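Protein ACDH-11, isoform b (Caenorhabditis elegans, PDB 4Y9J) is a flavoprotein of the acyl-CoA dehydrogenase family, a tetramer that binds flavin-adenine dinucleotide. Local coordinates at residues Ala538-His543 / Tyr559-Glu564; Gln71-Gln76 / Leu435-Gln440; Asn160-His165 / Glu170-Leu175. All blocks are in the same frame, centred on the assembly; numbering follows the deposited sequence.

Contact 1 (Ala538-His543 / Tyr559-Glu564); sequences ALLIDH and YRYCCE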
loop_
_atom_site.group_PDB
_atom_site.type_symbol
_atom_site.label_atom_id
_atom_site.label_comp_id
_atom_site.label_asym_id
_atom_site.label_seq_id
_atom_site.Cartn_x
_atom_site.Cartn_y
_atom_site.Cartn_z
ATOM N N ALA B 538 -49.898 6.187 7.943
ATOM C CA ALA B 538 -51.150 5.937 7.195
ATOM C C ALA B 538 -50.989 4.775 6.188
ATOM O O ALA B 538 -51.914 3.964 5.995
ATOM C CB ALA B 538 -51.518 7.192 6.439
ATOM N N LEU B 539 -49.811 4.708 5.580
ATOM C CA LEU B 539 -49.451 3.627 4.657
ATOM C C LEU B 539 -49.383 2.308 5.385
ATOM O O LEU B 539 -49.949 1.334 4.934
ATOM C CB LEU B 539 -48.148 3.920 3.948
ATOM C CG LEU B 539 -48.253 4.935 2.819
ATOM C CD1 LEU B 539 -46.899 5.484 2.557
ATOM C CD2 LEU B 539 -48.849 4.317 1.556
ATOM N N LEU B 540 -48.785 2.302 6.573
ATOM C CA LEU B 540 -48.712 1.092 7.380
ATOM C C LEU B 540 -50.091 0.593 7.783
ATOM O O LEU B 540 -50.332 -0.600 7.845
ATOM C CB LEU B 540 -47.843 1.350 8.644
ATOM C CG LEU B 540 -46.333 1.333 8.411
ATOM C CD1 LEU B 540 -45.612 1.818 9.636
ATOM C CD2 LEU B 540 -45.851 -0.058 8.044
ATOM N N ILE B 541 -51.007 1.523 8.013
ATOM C CA ILE B 541 -52.333 1.198 8.478
ATOM C C ILE B 541 -53.098 0.568 7.326
ATOM O O ILE B 541 -53.796 -0.419 7.541
ATOM C CB ILE B 541 -53.104 2.427 9.003
ATOM C CG1 ILE B 541 -52.603 2.810 10.384
ATOM C CG2 ILE B 541 -54.596 2.141 9.161
ATOM C CD1 ILE B 541 -52.899 4.250 10.748
ATOM N N ASP B 542 -52.982 1.187 6.158
ATOM C CA ASP B 542 -53.627 0.720 4.952
ATOM C C ASP B 542 -53.103 -0.673 4.616
ATOM O O ASP B 542 -53.863 -1.597 4.349
ATOM C CB ASP B 542 -53.335 1.703 3.837
ATOM C CG ASP B 542 -54.175 1.469 2.588
ATOM O OD1 ASP B 542 -55.410 1.402 2.664
ATOM O OD2 ASP B 542 -53.553 1.365 1.525
ATOM N N HIS B 543 -51.810 -0.852 4.711
ATOM C CA HIS B 543 -51.213 -2.161 4.530
ATOM C C HIS B 543 -51.708 -3.233 5.498
ATOM O O HIS B 543 -52.049 -4.339 5.064
ATOM C CB HIS B 543 -49.721 -2.021 4.655
ATOM C CG HIS B 543 -48.959 -3.281 4.405
ATOM N ND1 HIS B 543 -48.515 -4.102 5.421
ATOM C CD2 HIS B 543 -48.489 -3.814 3.258
ATOM C CE1 HIS B 543 -47.821 -5.100 4.903
ATOM N NE2 HIS B 543 -47.817 -4.960 3.591
ATOM N N TYR B 559 -49.426 -0.195 14.658
ATOM C CA TYR B 559 -49.705 0.324 15.963
ATOM C C TYR B 559 -48.470 0.960 16.616
ATOM O O TYR B 559 -48.531 2.098 17.113
ATOM C CB TYR B 559 -50.322 -0.766 16.870
ATOM C CG TYR B 559 -50.388 -0.312 18.274
ATOM C CD1 TYR B 559 -51.410 0.494 18.689
ATOM C CD2 TYR B 559 -49.350 -0.573 19.173
ATOM C CE1 TYR B 559 -51.489 0.969 19.956
ATOM C CE2 TYR B 559 -49.427 -0.085 20.474
ATOM C CZ TYR B 559 -50.522 0.684 20.848
ATOM O OH TYR B 559 -50.677 1.221 22.123
ATOM N N ARG B 560 -47.356 0.238 16.605
ATOM C CA ARG B 560 -46.098 0.765 17.210
ATOM C C ARG B 560 -45.571 1.998 16.503
ATOM O O ARG B 560 -45.146 2.971 17.137
ATOM C CB ARG B 560 -45.049 -0.318 17.268
ATOM C CG ARG B 560 -45.479 -1.478 18.141
ATOM C CD ARG B 560 -44.348 -2.445 18.280
ATOM N NE ARG B 560 -44.700 -3.662 19.002
ATOM C CZ ARG B 560 -43.819 -4.575 19.402
ATOM N NH1 ARG B 560 -42.555 -4.363 19.222
ATOM N NH2 ARG B 560 -44.201 -5.674 20.034
ATOM N N TYR B 561 -45.669 2.008 15.187
ATOM C CA TYR B 561 -45.171 3.151 14.430
ATOM C C TYR B 561 -46.035 4.365 14.780
ATOM O O TYR B 561 -45.515 5.457 14.948
ATOM C CB TYR B 561 -45.234 2.874 12.903
ATOM C CG TYR B 561 -44.519 3.920 12.089
ATOM C CD1 TYR B 561 -45.133 5.125 11.784
ATOM C CD2 TYR B 561 -43.222 3.697 11.623
ATOM C CE1 TYR B 561 -44.450 6.102 11.067
ATOM C CE2 TYR B 561 -42.532 4.671 10.921
ATOM C CZ TYR B 561 -43.182 5.864 10.633
ATOM O OH TYR B 561 -42.508 6.825 9.962
ATOM N N CYS B 562 -47.338 4.172 14.863
ATOM C CA CYS B 562 -48.220 5.308 14.989
ATOM C C CYS B 562 -48.415 5.777 16.436
ATOM O O CYS B 562 -48.655 6.956 16.686
ATOM C CB CYS B 562 -49.584 4.993 14.397
ATOM S SG CYS B 562 -49.559 4.888 12.606
ATOM N N CYS B 563 -48.426 4.852 17.379
ATOM C CA CYS B 563 -48.836 5.194 18.710
ATOM C C CYS B 563 -47.684 5.257 19.676
ATOM O O CYS B 563 -47.893 5.687 20.765
ATOM C CB CYS B 563 -49.825 4.172 19.226
ATOM S SG CYS B 563 -51.350 4.235 18.228
ATOM N N GLU B 564 -46.538 4.702 19.323
ATOM C CA GLU B 564 -45.390 4.572 20.294
ATOM C C GLU B 564 -44.229 5.484 20.036
ATOM O O GLU B 564 -43.237 5.452 20.773
ATOM C CB GLU B 564 -44.867 3.132 20.375
ATOM C CG GLU B 564 -45.881 2.194 21.022
ATOM C CD GLU B 564 -45.418 0.759 21.198
ATOM O OE1 GLU B 564 -44.390 0.378 20.663
ATOM O OE2 GLU B 564 -46.128 -0.020 21.879
#

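Contact 2 (Gln71-Gln76 / Leu435-Gln440); sequences QAELEQ and LLRDAQ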
loop_
_atom_site.group_PDB
_atom_site.type_symbol
_atom_site.label_atom_id
_atom_site.label_comp_id
_atom_site.label_asym_id
_atom_site.label_seq_id
_atom_site.Cartn_x
_atom_site.Cartn_y
_atom_site.Cartn_z
ATOM N N GLN B 71 -15.532 -7.485 -3.739
ATOM C CA GLN B 71 -14.296 -7.258 -4.474
ATOM C C GLN B 71 -14.018 -5.837 -4.881
ATOM O O GLN B 71 -12.879 -5.398 -4.833
ATOM C CB GLN B 71 -14.179 -8.179 -5.667
ATOM C CG GLN B 71 -14.076 -9.645 -5.334
ATOM C CD GLN B 71 -12.935 -9.985 -4.316
ATOM O OE1 GLN B 71 -11.812 -9.740 -4.570
ATOM N NE2 GLN B 71 -13.283 -10.523 -3.197
ATOM N N ALA B 72 -15.086 -5.092 -5.249
ATOM C CA ALA B 72 -14.943 -3.703 -5.661
ATOM C C ALA B 72 -14.524 -2.805 -4.511
ATOM O O ALA B 72 -13.901 -1.768 -4.732
ATOM C CB ALA B 72 -16.249 -3.193 -6.285
ATOM N N GLU B 73 -14.780 -3.224 -3.304
ATOM C CA GLU B 73 -14.256 -2.529 -2.140
ATOM C C GLU B 73 -12.790 -2.918 -1.820
ATOM O O GLU B 73 -12.038 -2.118 -1.229
ATOM C CB GLU B 73 -15.174 -2.808 -0.955
ATOM C CG GLU B 73 -14.723 -2.353 0.424
ATOM C CD GLU B 73 -14.934 -0.878 0.680
ATOM O OE1 GLU B 73 -15.515 -0.198 -0.192
ATOM O OE2 GLU B 73 -14.455 -0.359 1.767
ATOM N N LEU B 74 -12.456 -4.190 -2.053
ATOM C CA LEU B 74 -11.109 -4.687 -1.785
ATOM C C LEU B 74 -10.088 -4.251 -2.779
ATOM O O LEU B 74 -8.905 -4.190 -2.451
ATOM C CB LEU B 74 -11.116 -6.203 -1.644
ATOM C CG LEU B 74 -11.976 -6.761 -0.545
ATOM C CD1 LEU B 74 -12.037 -8.257 -0.656
ATOM C CD2 LEU B 74 -11.525 -6.259 0.818
ATOM N N GLU B 75 -10.497 -3.873 -3.967
ATOM C CA GLU B 75 -9.567 -3.390 -5.009
ATOM C C GLU B 75 -10.097 -2.060 -5.541
ATOM O O GLU B 75 -10.711 -1.970 -6.627
ATOM C CB GLU B 75 -9.409 -4.375 -6.172
ATOM C CG GLU B 75 -8.782 -5.658 -5.733
ATOM C CD GLU B 75 -7.285 -5.624 -5.448
ATOM O OE1 GLU B 75 -6.578 -4.589 -5.738
ATOM O OE2 GLU B 75 -6.810 -6.717 -4.946
ATOM N N GLN B 76 -9.783 -1.022 -4.801
ATOM C CA GLN B 76 -10.348 0.290 -5.068
ATOM C C GLN B 76 -9.716 0.973 -6.251
ATOM O O GLN B 76 -8.622 0.640 -6.640
ATOM C CB GLN B 76 -10.128 1.134 -3.814
ATOM C CG GLN B 76 -10.898 0.545 -2.642
ATOM C CD GLN B 76 -10.483 1.149 -1.276
ATOM O OE1 GLN B 76 -9.890 2.245 -1.195
ATOM N NE2 GLN B 76 -10.868 0.458 -0.231
ATOM N N LEU B 435 -21.216 -1.433 5.361
ATOM C CA LEU B 435 -22.605 -1.036 5.393
ATOM C C LEU B 435 -22.754 0.276 6.113
ATOM O O LEU B 435 -23.525 1.146 5.646
ATOM C CB LEU B 435 -23.494 -2.096 6.057
ATOM C CG LEU B 435 -23.503 -3.451 5.334
ATOM C CD1 LEU B 435 -24.198 -4.437 6.234
ATOM C CD2 LEU B 435 -24.222 -3.304 3.998
ATOM N N LEU B 436 -22.032 0.485 7.215
ATOM C CA LEU B 436 -22.148 1.743 7.969
ATOM C C LEU B 436 -21.475 2.922 7.218
ATOM O O LEU B 436 -22.067 4.018 7.064
ATOM C CB LEU B 436 -21.492 1.624 9.334
ATOM C CG LEU B 436 -21.536 2.833 10.222
ATOM C CD1 LEU B 436 -22.934 3.165 10.684
ATOM C CD2 LEU B 436 -20.635 2.608 11.405
ATOM N N ARG B 437 -20.238 2.698 6.747
ATOM C CA ARG B 437 -19.462 3.730 6.057
ATOM C C ARG B 437 -20.242 4.223 4.787
ATOM O O ARG B 437 -20.314 5.431 4.503
ATOM C CB ARG B 437 -18.066 3.199 5.735
ATOM C CG ARG B 437 -17.217 2.967 7.025
ATOM C CD ARG B 437 -15.781 2.740 6.662
ATOM N NE ARG B 437 -15.570 1.460 6.052
ATOM C CZ ARG B 437 -15.507 1.194 4.771
ATOM N NH1 ARG B 437 -15.570 2.151 3.853
ATOM N NH2 ARG B 437 -15.273 -0.067 4.413
ATOM N N ASP B 438 -20.756 3.276 4.032
ATOM C CA ASP B 438 -21.559 3.525 2.847
ATOM C C ASP B 438 -22.932 4.193 3.133
ATOM O O ASP B 438 -23.301 5.163 2.476
ATOM C CB ASP B 438 -21.686 2.264 1.977
ATOM C CG ASP B 438 -20.294 1.801 1.334
ATOM O OD1 ASP B 438 -19.192 2.429 1.558
ATOM O OD2 ASP B 438 -20.290 0.775 0.541
ATOM N N ALA B 439 -23.636 3.710 4.155
ATOM C CA ALA B 439 -24.912 4.295 4.559
ATOM C C ALA B 439 -24.743 5.781 4.934
ATOM O O ALA B 439 -25.652 6.570 4.726
ATOM C CB ALA B 439 -25.494 3.528 5.756
ATOM N N GLN B 440 -23.572 6.163 5.456
ATOM C CA GLN B 440 -23.274 7.539 5.806
ATOM C C GLN B 440 -23.221 8.498 4.605
ATOM O O GLN B 440 -23.344 9.704 4.779
ATOM C CB GLN B 440 -22.017 7.600 6.700
ATOM C CG GLN B 440 -21.500 8.965 7.066
ATOM C CD GLN B 440 -22.490 9.730 7.962
ATOM O OE1 GLN B 440 -23.335 10.529 7.446
ATOM N NE2 GLN B 440 -22.476 9.445 9.201
HETATM O O HOH W 1 -16.529 1.921 1.061
#

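Contact 3 (Asn160-His165 / Glu170-Leu175); sequences NLYGKH and EAVDRL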
loop_
_atom_site.group_PDB
_atom_site.type_symbol
_atom_site.label_atom_id
_atom_site.label_comp_id
_atom_site.label_asym_id
_atom_site.label_seq_id
_atom_site.Cartn_x
_atom_site.Cartn_y
_atom_site.Cartn_z
ATOM N N ASN B 160 -37.780 16.683 -24.199
ATOM C CA ASN B 160 -38.207 16.410 -25.574
ATOM C C ASN B 160 -37.098 16.448 -26.570
ATOM O O ASN B 160 -37.283 16.932 -27.668
ATOM C CB ASN B 160 -39.325 17.312 -26.033
ATOM C CG ASN B 160 -40.610 16.959 -25.371
ATOM O OD1 ASN B 160 -40.949 15.782 -25.177
ATOM N ND2 ASN B 160 -41.299 17.962 -24.946
ATOM N N LEU B 161 -35.978 15.855 -26.187
ATOM C CA LEU B 161 -34.826 15.780 -27.025
ATOM C C LEU B 161 -34.778 14.467 -27.792
ATOM O O LEU B 161 -34.085 14.378 -28.811
ATOM C CB LEU B 161 -33.566 15.922 -26.180
ATOM C CG LEU B 161 -33.460 17.178 -25.338
ATOM C CD1 LEU B 161 -32.246 17.088 -24.434
ATOM C CD2 LEU B 161 -33.417 18.344 -26.300
ATOM N N TYR B 162 -35.495 13.444 -27.335
ATOM C CA TYR B 162 -35.411 12.121 -27.975
ATOM C C TYR B 162 -36.031 12.114 -29.355
ATOM O O TYR B 162 -37.219 12.370 -29.551
ATOM C CB TYR B 162 -36.038 11.037 -27.095
ATOM C CG TYR B 162 -35.839 9.624 -27.618
ATOM C CD1 TYR B 162 -34.595 9.034 -27.575
ATOM C CD2 TYR B 162 -36.875 8.863 -28.052
ATOM C CE1 TYR B 162 -34.391 7.737 -27.983
ATOM C CE2 TYR B 162 -36.688 7.565 -28.494
ATOM C CZ TYR B 162 -35.422 6.977 -28.385
ATOM O OH TYR B 162 -35.141 5.717 -28.914
ATOM N N GLY B 163 -35.202 11.837 -30.334
ATOM C CA GLY B 163 -35.611 11.863 -31.723
ATOM C C GLY B 163 -35.271 13.161 -32.408
ATOM O O GLY B 163 -35.472 13.299 -33.563
ATOM N N LYS B 164 -34.791 14.122 -31.653
ATOM C CA LYS B 164 -34.463 15.440 -32.153
ATOM C C LYS B 164 -32.979 15.757 -32.036
ATOM O O LYS B 164 -32.369 16.274 -32.921
ATOM C CB LYS B 164 -35.174 16.467 -31.287
ATOM C CG LYS B 164 -34.844 17.869 -31.758
ATOM C CD LYS B 164 -35.315 18.901 -30.772
ATOM C CE LYS B 164 -36.773 19.222 -30.999
ATOM N NZ LYS B 164 -37.396 19.361 -29.655
ATOM N N HIS B 165 -32.425 15.496 -30.887
ATOM C CA HIS B 165 -31.085 15.957 -30.579
ATOM C C HIS B 165 -30.187 14.771 -30.727
ATOM O O HIS B 165 -30.456 13.742 -30.148
ATOM C CB HIS B 165 -31.098 16.425 -29.137
ATOM C CG HIS B 165 -29.778 16.910 -28.669
ATOM N ND1 HIS B 165 -29.456 18.247 -28.587
ATOM C CD2 HIS B 165 -28.688 16.234 -28.267
ATOM C CE1 HIS B 165 -28.223 18.367 -28.141
ATOM N NE2 HIS B 165 -27.731 17.159 -27.964
ATOM N N GLU B 170 -28.869 9.260 -28.887
ATOM C CA GLU B 170 -27.912 8.145 -28.705
ATOM C C GLU B 170 -27.738 7.797 -27.239
ATOM O O GLU B 170 -27.785 6.628 -26.864
ATOM C CB GLU B 170 -26.558 8.428 -29.332
ATOM C CG GLU B 170 -25.550 7.322 -28.951
ATOM C CD GLU B 170 -24.188 7.478 -29.589
ATOM O OE1 GLU B 170 -23.725 8.641 -29.776
ATOM O OE2 GLU B 170 -23.608 6.413 -29.904
ATOM N N ALA B 171 -27.614 8.821 -26.398
ATOM C CA ALA B 171 -27.476 8.625 -24.963
ATOM C C ALA B 171 -28.684 7.897 -24.401
ATOM O O ALA B 171 -28.563 6.901 -23.724
ATOM C CB ALA B 171 -27.233 9.954 -24.240
ATOM N N VAL B 172 -29.865 8.355 -24.714
ATOM C CA VAL B 172 -31.043 7.691 -24.200
ATOM C C VAL B 172 -31.056 6.183 -24.570
ATOM O O VAL B 172 -31.348 5.354 -23.672
ATOM C CB VAL B 172 -32.319 8.407 -24.666
ATOM C CG1 VAL B 172 -33.548 7.543 -24.464
ATOM C CG2 VAL B 172 -32.461 9.691 -23.878
ATOM N N ASP B 173 -30.798 5.864 -25.825
ATOM C CA ASP B 173 -30.830 4.475 -26.317
ATOM C C ASP B 173 -29.783 3.613 -25.592
ATOM O O ASP B 173 -30.085 2.542 -25.154
ATOM C CB ASP B 173 -30.611 4.387 -27.823
ATOM C CG ASP B 173 -31.833 4.846 -28.632
ATOM O OD1 ASP B 173 -32.938 4.825 -28.069
ATOM O OD2 ASP B 173 -31.691 5.194 -29.828
ATOM N N ARG B 174 -28.592 4.143 -25.403
ATOM C CA ARG B 174 -27.514 3.415 -24.707
ATOM C C ARG B 174 -27.648 3.329 -23.228
ATOM O O ARG B 174 -27.386 2.301 -22.679
ATOM C CB ARG B 174 -26.191 4.019 -25.082
ATOM C CG ARG B 174 -26.085 3.818 -26.589
ATOM C CD ARG B 174 -24.759 4.206 -27.156
ATOM N NE ARG B 174 -23.794 3.165 -26.889
ATOM C CZ ARG B 174 -22.688 2.959 -27.598
ATOM N NH1 ARG B 174 -22.401 3.738 -28.623
ATOM N NH2 ARG B 174 -21.848 2.018 -27.219
ATOM N N LEU B 175 -28.076 4.408 -22.592
ATOM C CA LEU B 175 -28.342 4.380 -21.185
ATOM C C LEU B 175 -29.396 3.346 -20.822
ATOM O O LEU B 175 -29.308 2.747 -19.730
ATOM C CB LEU B 175 -28.729 5.763 -20.645
ATOM C CG LEU B 175 -27.682 6.883 -20.809
ATOM C CD1 LEU B 175 -28.300 8.270 -20.658
ATOM C CD2 LEU B 175 -26.534 6.733 -19.833
#

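Contact 1 (Ala538-His543 / Tyr559-Glu564)
Leu540 presses one methyl, CD1, against the root of the Tyr561 ring. CD1 lies 3.4 Å from Tyr561 CG and almost as close to Tyr561 CB, so the methyl sits where the ring joins its stem, and the two side chains cross at about a right angle. A second touch lies beside it: Ile541 CD1 reaches Cys562 SG at 3.9 Å. The whole interface is apolar, and buried aliphatic and aromatic side chains suit it. A branched leucine can offer a single methyl to the tyrosine, while the small, polarisable thiol of Cys562 accepts a methyl without demanding a polar partner.

Torsions explain these meetings. Tyr561 turns its CG away from its own backbone N (chi1 -170°), which swings the ring off to one side of its helix and leaves CB and CG for Leu540 to rest on. Ile541 starts out along the flank of its helix, and its long branch, CG1 to CD1, gains the extra length needed to meet the sulfur.

Further out, other helices close the group in. Helix 352-383 brings Leu370 to Leu540 and Val363 to Tyr561, while helix 486-512 lays Ser491 against both Ile541 and Cys562 and adds Val495 to the latter. On the helix of Cys562, the charged Arg560 forms salt bridges with Glu556 of its own chain and Asp583 of the second subunit, so that helix joins an intramolecular core to a subunit interface. The CA atoms of Leu540 and Tyr561 are 8.2 Å apart, close enough for their side chains to meet directly. This is helix-to-helix packing between 524-545 and 552-563, consecutive members of the helical C-terminal region characteristic of ACDH-11.

Contact 2 (Gln71-Gln76 / Leu435-Gln440)
Glu73 turns its CG away from the backbone N and then bends at chi2 (79°), while Arg437 kinks at chi3 (-72°); these turns set a carboxylate and a guanidinium side by side, across 11.6 Å between the CA atoms of Glu73 and Arg437. Arg437 NH2 donates to Glu73 OE2 at 2.8 Å in a salt bridge with an N-H...O angle of 156°. The oxygen lies at the edge of the guanidinium, near its plane, whereas NH2 stands above the carboxylate plane, and the bridge consists of a single hydrogen bond.

A water completes the link. It gives hydrogen bonds to Glu73 OE1 at 2.7 Å and to Asp438 OD1 at 2.8 Å, and accepts one from Arg437 NH1 at 3.0 Å. Glu73 OE1 and Asp438 OD1 are 4.8 Å apart, and a water donating to both would ease the repulsion between like charges; the arginine probably favours the charged form of both.

In the acyl-CoA dehydrogenase fold this ties the end of long helix 44-74, in the N-terminal helical domain, to short helix 432-439 of the C-terminal one. Arginine suits its place because its several N-H groups serve different partners at once: NE bridges to Glu428 and NH1 also reaches the carbonyl of Leu278. Asp438 is likewise anchored, by Thr280 N and Gln282 NE2. Behind Glu73 the chain leaves the helix, and Gln76 NE2 turns back to bond the carbonyl O of Glu73 at 3.0 Å, holding the amide of Gln76 against the helix end.

Contact 3 (Asn160-His165 / Glu170-Leu175)
Tyr162 reaches from its loop across to Val172 and Asp173 on the helix that follows. Its CB points toward that helix, and CG lies opposite the backbone N (chi1 -173°), which sends the ring outward from the loop over the helix surface. Next along the ring, CD1 meets Val172 CG1 at 3.6 Å and Val172 CB at 3.7 Å. CE1 is the turning point between apolar and polar partners, lying 3.6 Å from Val172 CG1 and 3.3 Å from Asp173 OD1. The tip, OH, donates a very short hydrogen bond of 2.5 Å to Asp173 OD1.

The carboxylate comes to the ring at its edge, close to the ring plane, and its own plane stands nearly perpendicular, 88° from that of the ring. OD1 receives the hydroxyl on its syn side, the side facing the other carboxylate oxygen. Tyrosine fits here because one flat residue supplies both a hydrocarbon flank for the buried valine and a hydroxyl for the exposed aspartate. Val172 CG1 meets the CD1-CE1 side of the ring obliquely, whereas Asp173, one residue further on, supplies the acceptor at the surface.

The loop is held by its own bonds. Leu161 O accepts from both Lys164 N and His165 N, folding the chain into a tight turn. Gly163 has a positive phi (97°), and its lack of a CB suits this conformation by sparing the carbonyl O of Tyr162 a clash. His165 then occupies the N-cap position of helix 166-175.

That helix is packed against helix 143-158, where Leu156 touches both Val172 and Leu161. Leu161 and His165 also touch Ile298 of strand 285-298, so the connection lies between the helices of the N-terminal domain and the beta domain.

The three contacts are spread widely through one chain and do not touch one another. Contact 3 is nested inside the long chain loop that contact 2 closes, with their centres about 33 Å apart, while contact 1 follows later in sequence. Contacts 1 and 3 lie on opposite sides of the chain's centre, with about 43 Å between contact centres. From contact 2, the side chain of Arg437 stands about 11 Å from a bound flavin-adenine dinucleotide and about 12 Å from the bound undecanethioate ligand (UCC), too far to touch either. Contacts 1 and 2, about 34 Å apart between centres, both border the second subunit, whereas contact 3 touches no other chain of the assembly.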